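Local coordinates for CHIR AB1 (Gallus gallus, PDB 2VSD), which is an avian Fc receptor of the immunoglobulin superfamily, probably binding the Fc region of antibody through its extracellular immunoglobulin domain, at residues Thr42-Lys47 with Gly69-Arg74. Numbering follows the deposited sequence.
Unlike the reference sequence in segment 42-47: Asp-46 (reference Asn).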
loop_
_atom_site.group_PDB
_atom_site.type_symbol
_atom_site.label_atom_id
_atom_site.label_comp_id
_atom_site.label_asym_id
_atom_site.label_seq_id
_atom_site.Cartn_x
_atom_site.Cartn_y
_atom_site.Cartn_z
ATOM N N THR A 42 2.901 2.419 -8.202
ATOM C CA THR A 42 3.027 2.908 -6.824
ATOM C C THR A 42 1.609 3.025 -6.241
ATOM O O THR A 42 0.681 3.443 -6.937
ATOM C CB THR A 42 3.749 4.285 -6.803
ATOM O OG1 THR A 42 5.111 4.125 -7.252
ATOM C CG2 THR A 42 3.736 4.921 -5.410
ATOM N N LEU A 43 1.439 2.629 -4.984
ATOM C CA LEU A 43 0.123 2.721 -4.325
ATOM C C LEU A 43 -0.361 4.164 -4.258
ATOM O O LEU A 43 0.407 5.063 -3.791
ATOM C CB LEU A 43 0.222 2.144 -2.887
ATOM C CG LEU A 43 -1.035 2.301 -2.033
ATOM C CD1 LEU A 43 -1.992 1.249 -2.528
ATOM C CD2 LEU A 43 -0.785 2.116 -0.494
ATOM N N ARG A 44 -1.613 4.388 -4.717
ATOM C CA ARG A 44 -2.226 5.702 -4.596
ATOM C C ARG A 44 -3.226 5.800 -3.436
ATOM O O ARG A 44 -3.063 6.652 -2.550
ATOM C CB ARG A 44 -2.859 6.170 -5.928
ATOM C CG ARG A 44 -3.235 7.649 -5.841
ATOM C CD ARG A 44 -3.773 8.221 -7.100
ATOM N NE ARG A 44 -4.131 9.624 -6.853
ATOM C CZ ARG A 44 -4.597 10.479 -7.757
ATOM N NH1 ARG A 44 -4.734 10.119 -9.034
ATOM N NH2 ARG A 44 -4.897 11.723 -7.375
ATOM N N PHE A 45 -4.239 4.930 -3.438
ATOM C CA PHE A 45 -5.299 4.920 -2.422
ATOM C C PHE A 45 -5.515 3.503 -1.960
ATOM O O PHE A 45 -5.220 2.530 -2.679
ATOM C CB PHE A 45 -6.641 5.361 -3.019
ATOM C CG PHE A 45 -6.638 6.749 -3.589
ATOM C CD1 PHE A 45 -6.332 7.844 -2.780
ATOM C CD2 PHE A 45 -6.992 6.963 -4.914
ATOM C CE1 PHE A 45 -6.380 9.144 -3.284
ATOM C CE2 PHE A 45 -7.034 8.252 -5.435
ATOM C CZ PHE A 45 -6.727 9.333 -4.626
ATOM N N ASP A 46 -6.037 3.371 -0.748
ATOM C CA ASP A 46 -6.609 2.084 -0.368
ATOM C C ASP A 46 -7.892 2.352 0.380
ATOM O O ASP A 46 -8.123 3.485 0.828
ATOM C CB ASP A 46 -5.625 1.195 0.412
ATOM C CG ASP A 46 -5.291 1.728 1.811
ATOM O OD1 ASP A 46 -5.874 2.718 2.262
ATOM O OD2 ASP A 46 -4.395 1.144 2.430
ATOM N N LYS A 47 -8.744 1.336 0.467
ATOM C CA LYS A 47 -9.972 1.427 1.259
ATOM C C LYS A 47 -10.540 0.043 1.575
ATOM O O LYS A 47 -10.192 -0.958 0.942
ATOM C CB LYS A 47 -11.021 2.258 0.526
ATOM C CG LYS A 47 -11.536 1.607 -0.745
ATOM C CD LYS A 47 -12.438 2.564 -1.523
ATOM C CE LYS A 47 -13.744 2.794 -0.821
ATOM N NZ LYS A 47 -14.550 3.867 -1.467
ATOM N N GLY A 69 -2.168 8.142 -16.428
ATOM C CA GLY A 69 -1.214 7.035 -16.314
ATOM C C GLY A 69 -1.876 5.691 -16.164
ATOM O O GLY A 69 -3.061 5.514 -16.501
ATOM N N THR A 70 -1.109 4.740 -15.641
ATOM C CA THR A 70 -1.562 3.347 -15.637
ATOM C C THR A 70 -2.110 2.957 -14.275
ATOM O O THR A 70 -1.355 2.902 -13.287
ATOM C CB THR A 70 -0.435 2.403 -16.014
ATOM O OG1 THR A 70 0.149 2.858 -17.224
ATOM C CG2 THR A 70 -1.001 0.958 -16.212
ATOM N N TYR A 71 -3.420 2.742 -14.224
ATOM C CA TYR A 71 -4.099 2.323 -12.994
ATOM C C TYR A 71 -4.287 0.812 -12.894
ATOM O O TYR A 71 -4.636 0.151 -13.871
ATOM C CB TYR A 71 -5.444 3.019 -12.834
ATOM C CG TYR A 71 -5.297 4.487 -12.467
ATOM C CD1 TYR A 71 -5.141 5.464 -13.469
ATOM C CD2 TYR A 71 -5.287 4.888 -11.130
ATOM C CE1 TYR A 71 -5.013 6.818 -13.148
ATOM C CE2 TYR A 71 -5.130 6.264 -10.793
ATOM C CZ TYR A 71 -5.001 7.196 -11.812
ATOM O OH TYR A 71 -4.838 8.532 -11.496
ATOM N N GLN A 72 -4.070 0.288 -11.695
ATOM C CA GLN A 72 -4.304 -1.128 -11.404
ATOM C C GLN A 72 -4.884 -1.264 -10.030
ATOM O O GLN A 72 -4.712 -0.361 -9.195
ATOM C CB GLN A 72 -2.994 -1.904 -11.462
ATOM C CG GLN A 72 -2.445 -2.075 -12.848
ATOM C CD GLN A 72 -1.032 -2.587 -12.819
ATOM O OE1 GLN A 72 -0.121 -1.889 -12.380
ATOM N NE2 GLN A 72 -0.839 -3.831 -13.247
ATOM N N CYS A 73 -5.533 -2.396 -9.750
ATOM C CA CYS A 73 -5.985 -2.643 -8.378
ATOM C C CYS A 73 -5.561 -4.032 -7.892
ATOM O O CYS A 73 -5.292 -4.920 -8.714
ATOM C CB CYS A 73 -7.497 -2.359 -8.194
ATOM S SG CYS A 73 -8.644 -3.521 -9.000
ATOM N N ARG A 74 -5.463 -4.157 -6.562
ATOM C CA ARG A 74 -4.922 -5.316 -5.858
ATOM C C ARG A 74 -5.787 -5.431 -4.613
ATOM O O ARG A 74 -6.228 -4.412 -4.066
ATOM C CB ARG A 74 -3.491 -4.948 -5.449
ATOM C CG ARG A 74 -2.663 -5.960 -4.783
ATOM C CD ARG A 74 -1.281 -5.401 -4.760
ATOM N NE ARG A 74 -0.322 -6.260 -4.089
ATOM C CZ ARG A 74 0.314 -5.969 -2.966
ATOM N NH1 ARG A 74 0.090 -4.836 -2.300
ATOM N NH2 ARG A 74 1.162 -6.861 -2.481
#
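Arg-44 and Tyr-71 make the whole contact between segments 42-47 and 69-74. Ahead of them in the chain, Leu-43 is buried against Gln-36 and Trp-38, and it also packs on Leu-43 of the second subunit. The CB of Arg-44 points toward segment 69-74. Its CG is anti to the backbone N (chi1 -169°), and the chain runs on extended to NE. This reach brings Arg-44 NH1 to 2.9 Å from Tyr-71 OH. The hydroxyl lies at the edge of the guanidinium, near its plane. The Tyr-71 ring and the guanidinium are nearly coplanar (27°) and meet edge to edge, not face to face. Asp-67 binds both ends: its OD1 forms a salt bridge with Arg-44 NH1, and its backbone O is hydrogen-bonded to Tyr-71 OH. The strands are not sheet neighbours. Strand 33-39 runs between them in the four-stranded sheet of this immunoglobulin sandwich, and the CA atoms of Arg-44 and Tyr-71 are 9.2 Å apart. Arg-44 and Phe-45 both face Leu-37 in a classic beta bulge. Phe-45 turns one ring face to its neighbour, with Arg-44 CG 3.8 Å above the ring plane and over its centre. Phe-60, from the opposing sheet, meets the Phe-45 ring, makes a cation-pi contact with Arg-44 and touches Tyr-71. Beyond the bulge, Asp-46 OD2 forms a salt bridge with Arg-74 NH1 of the second subunit.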